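Local coordinates for conserved exported protein (Bacteroides fragilis, PDB 3CLW) that probably hydrolyses O-glycosidic bonds as a TIM-barrel glycoside hydrolase of family 30, though its substrate is not established, at residues D86-N90 and G378-Q382; N184-G189 and G199-T203. One frame throughout, in Å; residues are numbered along the deposited sequence.

Interaction 1 (D86-N90 and G378-Q382); sequences DNSWN and GLSLQ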
ATOM      1  N   ASP A  86      -5.017  23.974   1.632  1.00 39.01           N
ATOM      2  CA  ASP A  86      -6.003  24.928   1.093  1.00 39.79           C
ATOM      3  C   ASP A  86      -7.447  24.408   0.980  1.00 40.37           C
ATOM      4  O   ASP A  86      -8.301  25.067   0.387  1.00 41.71           O
ATOM      5  CB  ASP A  86      -5.516  25.520  -0.249  1.00 39.18           C
ATOM      6  CG  ASP A  86      -5.397  24.484  -1.362  1.00 40.20           C
ATOM      7  OD1 ASP A  86      -6.000  23.394  -1.296  1.00 41.83           O
ATOM      8  OD2 ASP A  86      -4.679  24.764  -2.342  1.00 41.21           O
ATOM      9  N   ASN A  87      -7.727  23.243   1.559  1.00 40.09           N
ATOM     10  CA  ASN A  87      -9.046  22.655   1.452  1.00 39.68           C
ATOM     11  C   ASN A  87      -9.355  21.838   2.704  1.00 39.49           C
ATOM     12  O   ASN A  87      -8.441  21.440   3.470  1.00 39.30           O
ATOM     13  CB  ASN A  87      -9.118  21.770   0.202  1.00 39.52           C
ATOM     14  CG  ASN A  87      -8.222  20.573   0.307  1.00 40.09           C
ATOM     15  OD1 ASN A  87      -8.602  19.570   0.906  1.00 38.19           O
ATOM     16  ND2 ASN A  87      -7.008  20.668  -0.260  1.00 38.18           N
ATOM     17  N   SER A  88     -10.643  21.575   2.900  1.00 37.83           N
ATOM     18  CA  SER A  88     -11.115  20.987   4.137  1.00 36.09           C
ATOM     19  C   SER A  88     -10.989  19.474   4.189  1.00 35.29           C
ATOM     20  O   SER A  88     -10.948  18.904   5.281  1.00 34.76           O
ATOM     21  CB  SER A  88     -12.549  21.428   4.437  1.00 35.94           C
ATOM     22  OG  SER A  88     -13.429  20.930   3.461  1.00 36.34           O
ATOM     23  N   TRP A  89     -10.934  18.820   3.031  1.00 34.74           N
ATOM     24  CA  TRP A  89     -10.761  17.367   2.993  1.00 34.94           C
ATOM     25  C   TRP A  89      -9.405  16.910   3.574  1.00 35.15           C
ATOM     26  O   TRP A  89      -9.317  15.906   4.285  1.00 34.31           O
ATOM     27  CB  TRP A  89     -10.830  16.886   1.553  1.00 34.89           C
ATOM     28  CG  TRP A  89     -12.209  16.701   0.980  1.00 36.02           C
ATOM     29  CD1 TRP A  89     -12.809  17.465   0.003  1.00 34.21           C
ATOM     30  CD2 TRP A  89     -13.142  15.665   1.315  1.00 35.33           C
ATOM     31  NE1 TRP A  89     -14.067  16.966  -0.274  1.00 35.84           N
ATOM     32  CE2 TRP A  89     -14.293  15.861   0.508  1.00 35.32           C
ATOM     33  CE3 TRP A  89     -13.123  14.588   2.227  1.00 34.76           C
ATOM     34  CZ2 TRP A  89     -15.402  15.014   0.577  1.00 34.04           C
ATOM     35  CZ3 TRP A  89     -14.217  13.747   2.289  1.00 33.41           C
ATOM     36  CH2 TRP A  89     -15.346  13.969   1.473  1.00 34.07           C
ATOM     37  N   ASN A  90      -8.352  17.657   3.227  1.00 35.14           N
ATOM     38  CA  ASN A  90      -6.979  17.178   3.345  1.00 34.42           C
ATOM     39  C   ASN A  90      -6.222  17.715   4.551  1.00 34.34           C
ATOM     40  O   ASN A  90      -5.044  17.393   4.728  1.00 34.68           O
ATOM     41  CB  ASN A  90      -6.212  17.485   2.069  1.00 34.53           C
ATOM     42  CG  ASN A  90      -6.767  16.745   0.867  1.00 33.82           C
ATOM     43  OD1 ASN A  90      -7.684  15.958   0.981  1.00 31.00           O
ATOM     44  ND2 ASN A  90      -6.208  17.006  -0.280  1.00 35.54           N
ATOM     45  N   GLY A 378     -19.669  17.207  -4.333  1.00 40.16           N
ATOM     46  CA  GLY A 378     -18.577  16.407  -3.753  1.00 39.54           C
ATOM     47  C   GLY A 378     -18.329  16.699  -2.285  1.00 39.47           C
ATOM     48  O   GLY A 378     -17.943  15.814  -1.529  1.00 39.56           O
ATOM     49  N   LEU A 379     -18.572  17.939  -1.864  1.00 39.24           N
ATOM     50  CA  LEU A 379     -18.420  18.313  -0.454  1.00 39.43           C
ATOM     51  C   LEU A 379     -19.447  17.651   0.431  1.00 38.51           C
ATOM     52  O   LEU A 379     -19.203  17.493   1.620  1.00 38.73           O
ATOM     53  CB  LEU A 379     -18.486  19.826  -0.235  1.00 39.91           C
ATOM     54  CG  LEU A 379     -17.199  20.629  -0.423  1.00 43.67           C
ATOM     55  CD1 LEU A 379     -17.553  22.124  -0.418  1.00 46.64           C
ATOM     56  CD2 LEU A 379     -16.131  20.295   0.643  1.00 45.61           C
ATOM     57  N   SER A 380     -20.586  17.252  -0.140  1.00 37.73           N
ATOM     58  CA  SER A 380     -21.610  16.588   0.646  1.00 36.60           C
ATOM     59  C   SER A 380     -21.115  15.229   1.135  1.00 35.91           C
ATOM     60  O   SER A 380     -21.608  14.732   2.126  1.00 34.99           O
ATOM     61  CB  SER A 380     -22.894  16.411  -0.149  1.00 36.56           C
ATOM     62  OG  SER A 380     -22.652  15.524  -1.217  1.00 37.76           O
ATOM     63  N   LEU A 381     -20.152  14.643   0.414  1.00 36.14           N
ATOM     64  CA  LEU A 381     -19.518  13.355   0.791  1.00 35.53           C
ATOM     65  C   LEU A 381     -18.814  13.392   2.130  1.00 35.26           C
ATOM     66  O   LEU A 381     -18.504  12.319   2.680  1.00 36.56           O
ATOM     67  CB  LEU A 381     -18.562  12.842  -0.304  1.00 34.97           C
ATOM     68  CG  LEU A 381     -19.264  12.352  -1.583  1.00 34.71           C
ATOM     69  CD1 LEU A 381     -18.279  12.138  -2.748  1.00 35.15           C
ATOM     70  CD2 LEU A 381     -20.056  11.088  -1.313  1.00 33.30           C
ATOM     71  N   GLN A 382     -18.568  14.588   2.674  1.00 34.44           N
ATOM     72  CA  GLN A 382     -18.057  14.686   4.065  1.00 35.02           C
ATOM     73  C   GLN A 382     -19.073  14.123   5.100  1.00 35.16           C
ATOM     74  O   GLN A 382     -18.712  13.690   6.221  1.00 35.69           O
ATOM     75  CB  GLN A 382     -17.638  16.126   4.398  1.00 34.53           C
ATOM     76  CG  GLN A 382     -16.431  16.591   3.587  1.00 35.57           C
ATOM     77  CD  GLN A 382     -15.846  17.950   3.998  1.00 36.84           C
ATOM     78  OE1 GLN A 382     -16.455  18.713   4.744  1.00 39.26           O
ATOM     79  NE2 GLN A 382     -14.641  18.245   3.504  1.00 39.27           N
TER

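Interaction 2 (N184-G189 and G199-T203); sequences NNEPNG and GSFAT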
ATOM      1  N   ASN A 184       8.428   9.718   7.040  1.00 34.52           N
ATOM      2  CA  ASN A 184       8.561  10.601   5.871  1.00 35.29           C
ATOM      3  C   ASN A 184       7.898  10.023   4.637  1.00 34.92           C
ATOM      4  O   ASN A 184       8.042   8.819   4.354  1.00 35.58           O
ATOM      5  CB  ASN A 184      10.041  10.851   5.559  1.00 35.39           C
ATOM      6  CG  ASN A 184      10.772  11.571   6.695  1.00 37.47           C
ATOM      7  OD1 ASN A 184      11.123  10.960   7.724  1.00 34.47           O
ATOM      8  ND2 ASN A 184      11.014  12.885   6.509  1.00 37.76           N
ATOM      9  N   ASN A 185       7.169  10.875   3.919  1.00 33.90           N
ATOM     10  CA  ASN A 185       6.501  10.478   2.696  1.00 34.00           C
ATOM     11  C   ASN A 185       7.079  11.170   1.480  1.00 34.02           C
ATOM     12  O   ASN A 185       7.286  12.389   1.482  1.00 34.31           O
ATOM     13  CB  ASN A 185       5.023  10.835   2.751  1.00 34.61           C
ATOM     14  CG  ASN A 185       4.276  10.411   1.493  1.00 34.88           C
ATOM     15  OD1 ASN A 185       4.290   9.232   1.144  1.00 37.64           O
ATOM     16  ND2 ASN A 185       3.593  11.363   0.828  1.00 31.33           N
ATOM     17  N   GLU A 186       7.305  10.398   0.433  1.00 34.01           N
ATOM     18  CA  GLU A 186       7.832  10.935  -0.820  1.00 34.89           C
ATOM     19  C   GLU A 186       8.828  12.108  -0.586  1.00 34.76           C
ATOM     20  O   GLU A 186       8.601  13.223  -1.030  1.00 33.38           O
ATOM     21  CB  GLU A 186       6.670  11.289  -1.754  1.00 33.55           C
ATOM     22  CG  GLU A 186       5.778  10.075  -2.026  1.00 35.13           C
ATOM     23  CD  GLU A 186       4.714  10.285  -3.102  1.00 36.48           C
ATOM     24  OE1 GLU A 186       4.485  11.424  -3.521  1.00 38.24           O
ATOM     25  OE2 GLU A 186       4.109   9.291  -3.552  1.00 38.19           O
ATOM     26  N   PRO A 187       9.936  11.836   0.136  1.00 35.35           N
ATOM     27  CA  PRO A 187      10.887  12.911   0.456  1.00 36.60           C
ATOM     28  C   PRO A 187      11.644  13.473  -0.769  1.00 37.37           C
ATOM     29  O   PRO A 187      12.210  14.558  -0.694  1.00 38.55           O
ATOM     30  CB  PRO A 187      11.835  12.256   1.473  1.00 35.78           C
ATOM     31  CG  PRO A 187      11.817  10.838   1.138  1.00 36.22           C
ATOM     32  CD  PRO A 187      10.387  10.541   0.682  1.00 35.46           C
ATOM     33  N   ASN A 188      11.594  12.769  -1.892  1.00 38.59           N
ATOM     34  CA  ASN A 188      12.053  13.281  -3.195  1.00 38.99           C
ATOM     35  C   ASN A 188      11.228  14.466  -3.720  1.00 39.82           C
ATOM     36  O   ASN A 188      11.695  15.246  -4.550  1.00 40.78           O
ATOM     37  CB  ASN A 188      11.959  12.154  -4.223  1.00 38.78           C
ATOM     38  CG  ASN A 188      10.544  11.559  -4.307  1.00 39.73           C
ATOM     39  OD1 ASN A 188      10.128  10.744  -3.466  1.00 37.57           O
ATOM     40  ND2 ASN A 188       9.801  11.973  -5.330  1.00 38.98           N
ATOM     41  N   GLY A 189       9.995  14.598  -3.252  1.00 39.57           N
ATOM     42  CA  GLY A 189       9.049  15.509  -3.869  1.00 39.96           C
ATOM     43  C   GLY A 189       9.285  16.969  -3.572  1.00 40.50           C
ATOM     44  O   GLY A 189       9.714  17.331  -2.474  1.00 40.44           O
ATOM     45  N   GLY A 199       3.043  18.019   3.425  1.00 36.33           N
ATOM     46  CA  GLY A 199       4.209  17.401   2.790  1.00 35.89           C
ATOM     47  C   GLY A 199       5.525  17.999   3.204  1.00 36.35           C
ATOM     48  O   GLY A 199       5.582  19.104   3.764  1.00 36.72           O
ATOM     49  N   SER A 200       6.587  17.243   2.954  1.00 37.08           N
ATOM     50  CA  SER A 200       7.961  17.753   3.001  1.00 37.21           C
ATOM     51  C   SER A 200       8.973  16.953   2.174  1.00 36.84           C
ATOM     52  O   SER A 200       9.050  15.728   2.252  1.00 36.65           O
ATOM     53  CB  SER A 200       8.491  17.891   4.433  1.00 37.65           C
ATOM     54  OG  SER A 200       9.749  18.590   4.399  1.00 38.71           O
ATOM     55  N   PHE A 201       9.749  17.685   1.388  1.00 37.02           N
ATOM     56  CA  PHE A 201      11.019  17.212   0.848  1.00 36.81           C
ATOM     57  C   PHE A 201      11.900  16.758   2.006  1.00 36.28           C
ATOM     58  O   PHE A 201      11.774  17.261   3.114  1.00 37.00           O
ATOM     59  CB  PHE A 201      11.708  18.364   0.097  1.00 36.71           C
ATOM     60  CG  PHE A 201      13.089  18.026  -0.412  1.00 37.87           C
ATOM     61  CD1 PHE A 201      13.253  17.221  -1.542  1.00 37.53           C
ATOM     62  CD2 PHE A 201      14.217  18.515   0.227  1.00 38.49           C
ATOM     63  CE1 PHE A 201      14.515  16.920  -2.018  1.00 37.33           C
ATOM     64  CE2 PHE A 201      15.493  18.210  -0.254  1.00 37.43           C
ATOM     65  CZ  PHE A 201      15.633  17.415  -1.377  1.00 37.63           C
ATOM     66  N   ALA A 202      12.780  15.808   1.769  1.00 35.99           N
ATOM     67  CA  ALA A 202      13.813  15.515   2.758  1.00 36.51           C
ATOM     68  C   ALA A 202      15.018  14.851   2.104  1.00 36.43           C
ATOM     69  O   ALA A 202      14.858  14.107   1.142  1.00 36.31           O
ATOM     70  CB  ALA A 202      13.261  14.629   3.927  1.00 36.18           C
ATOM     71  N   THR A 203      16.204  15.119   2.643  1.00 36.02           N
ATOM     72  CA  THR A 203      17.438  14.526   2.134  1.00 36.63           C
ATOM     73  C   THR A 203      17.744  13.208   2.870  1.00 36.51           C
ATOM     74  O   THR A 203      17.112  12.901   3.889  1.00 36.68           O
ATOM     75  CB  THR A 203      18.657  15.471   2.306  1.00 36.37           C
ATOM     76  OG1 THR A 203      19.005  15.521   3.685  1.00 37.28           O
ATOM     77  CG2 THR A 203      18.367  16.896   1.792  1.00 35.11           C
TER
HETATM   78  O   HOH W   1       9.412  14.178   4.517  1.00 39.43           O
HETATM   79  O   HOH W   2       5.981  14.520   2.392  1.00 38.50           O

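Interaction 1 (D86-N90 and G378-Q382)
Segment 378-382, which includes a short 3-10 turn, receives the indole of Trp89. Gly378 O lies 3.4 Å from Trp89 CZ2, at the ring edge and near its plane. The same carbonyl accepts the backbone bond from Leu381 N. Leu379 follows. Its CD2 is 4.4 Å from Trp89 CD1, a loose apolar contact, and 4.0 Å from Ser88 OG. Leu381 packs its CB 3.8 Å from Trp89 CH2. Gln382 makes the double contact of the turn. Its CG sits over the six-membered ring of Trp89, 3.6 Å from the centroid, a CH-pi interaction. Beyond it, Gln382 NE2 donates to Ser88 OG at 2.9 Å. An Asx motif, with Asn90 N bonded to Asn87 OD1 at 3.0 Å, shapes the Trp89 loop. The turn lies between strands 368-371 and 386-389. Helix 30-36 borders it: Phe32 meets Trp89 edge-to-face, Asn36 bonds to Gln382 O, and Trp37, just past the helix, bonds to Leu381 O.

Interaction 2 (N184-G189 and G199-T203)
Pro187, Phe201 and Ala202 carry most of this contact. Pro187 lies in a type I beta turn from Glu186 to Gly189, closed by Gly189 N to Glu186 O at 3.0 Å. Its carbonyl is the focus. Pro187 O accepts from Ala202 N at 2.8 Å and is also 3.3 Å from Phe201 CA, a CA-H...O contact. It lies 3.0 Å from Phe201 CD1 as well. The Pro187 ring adds an apolar touch, CB to Ala202 CB at 3.7 Å. Leu207 of helix 204-221 also packs on Pro187. Asn188 O and Gly189 O lie at the Phe201 ring edge, near its plane. Gly189 O is 3.4 Å from Phe201 CB. Two waters extend the join. Water 1 accepts from Asn184 ND2 at 2.9 Å and donates to Ser200 O at 2.8 Å. Water 2 lies 2.7 Å from Asn185 O, to which it can donate, and accepts from Ser200 N at 2.8 Å. The polar links are thus one direct backbone hydrogen bond and two water bridges, one of them from the Asn184 side chain. No charged side chain bridges the segments; the Glu186 carboxylate leads away from 199-203, and its OE2 bonds to His277.

Both segments of interaction 2 fall in sequence between those of interaction 1. The two contacts do not touch: their centres are 24 Å apart and their nearest atoms about 8 Å. Residues 195-196, just before segment 199-203, connect them. Ser195 bonds to Asp86, and Phe196 O bonds to Asn87 and Asn90. Interaction 2 lies nearer the putative active site. Asn185 and Glu186 follow the fourth barrel strand, 178-182. Related glycoside hydrolases carry an Asn-Glu pair there, with the glutamate as acid/base, so a similar role for Glu186 is likely but unproven. Interaction 1 is more peripheral, with Trp89 CH2 20.6 Å from Glu186 OE1.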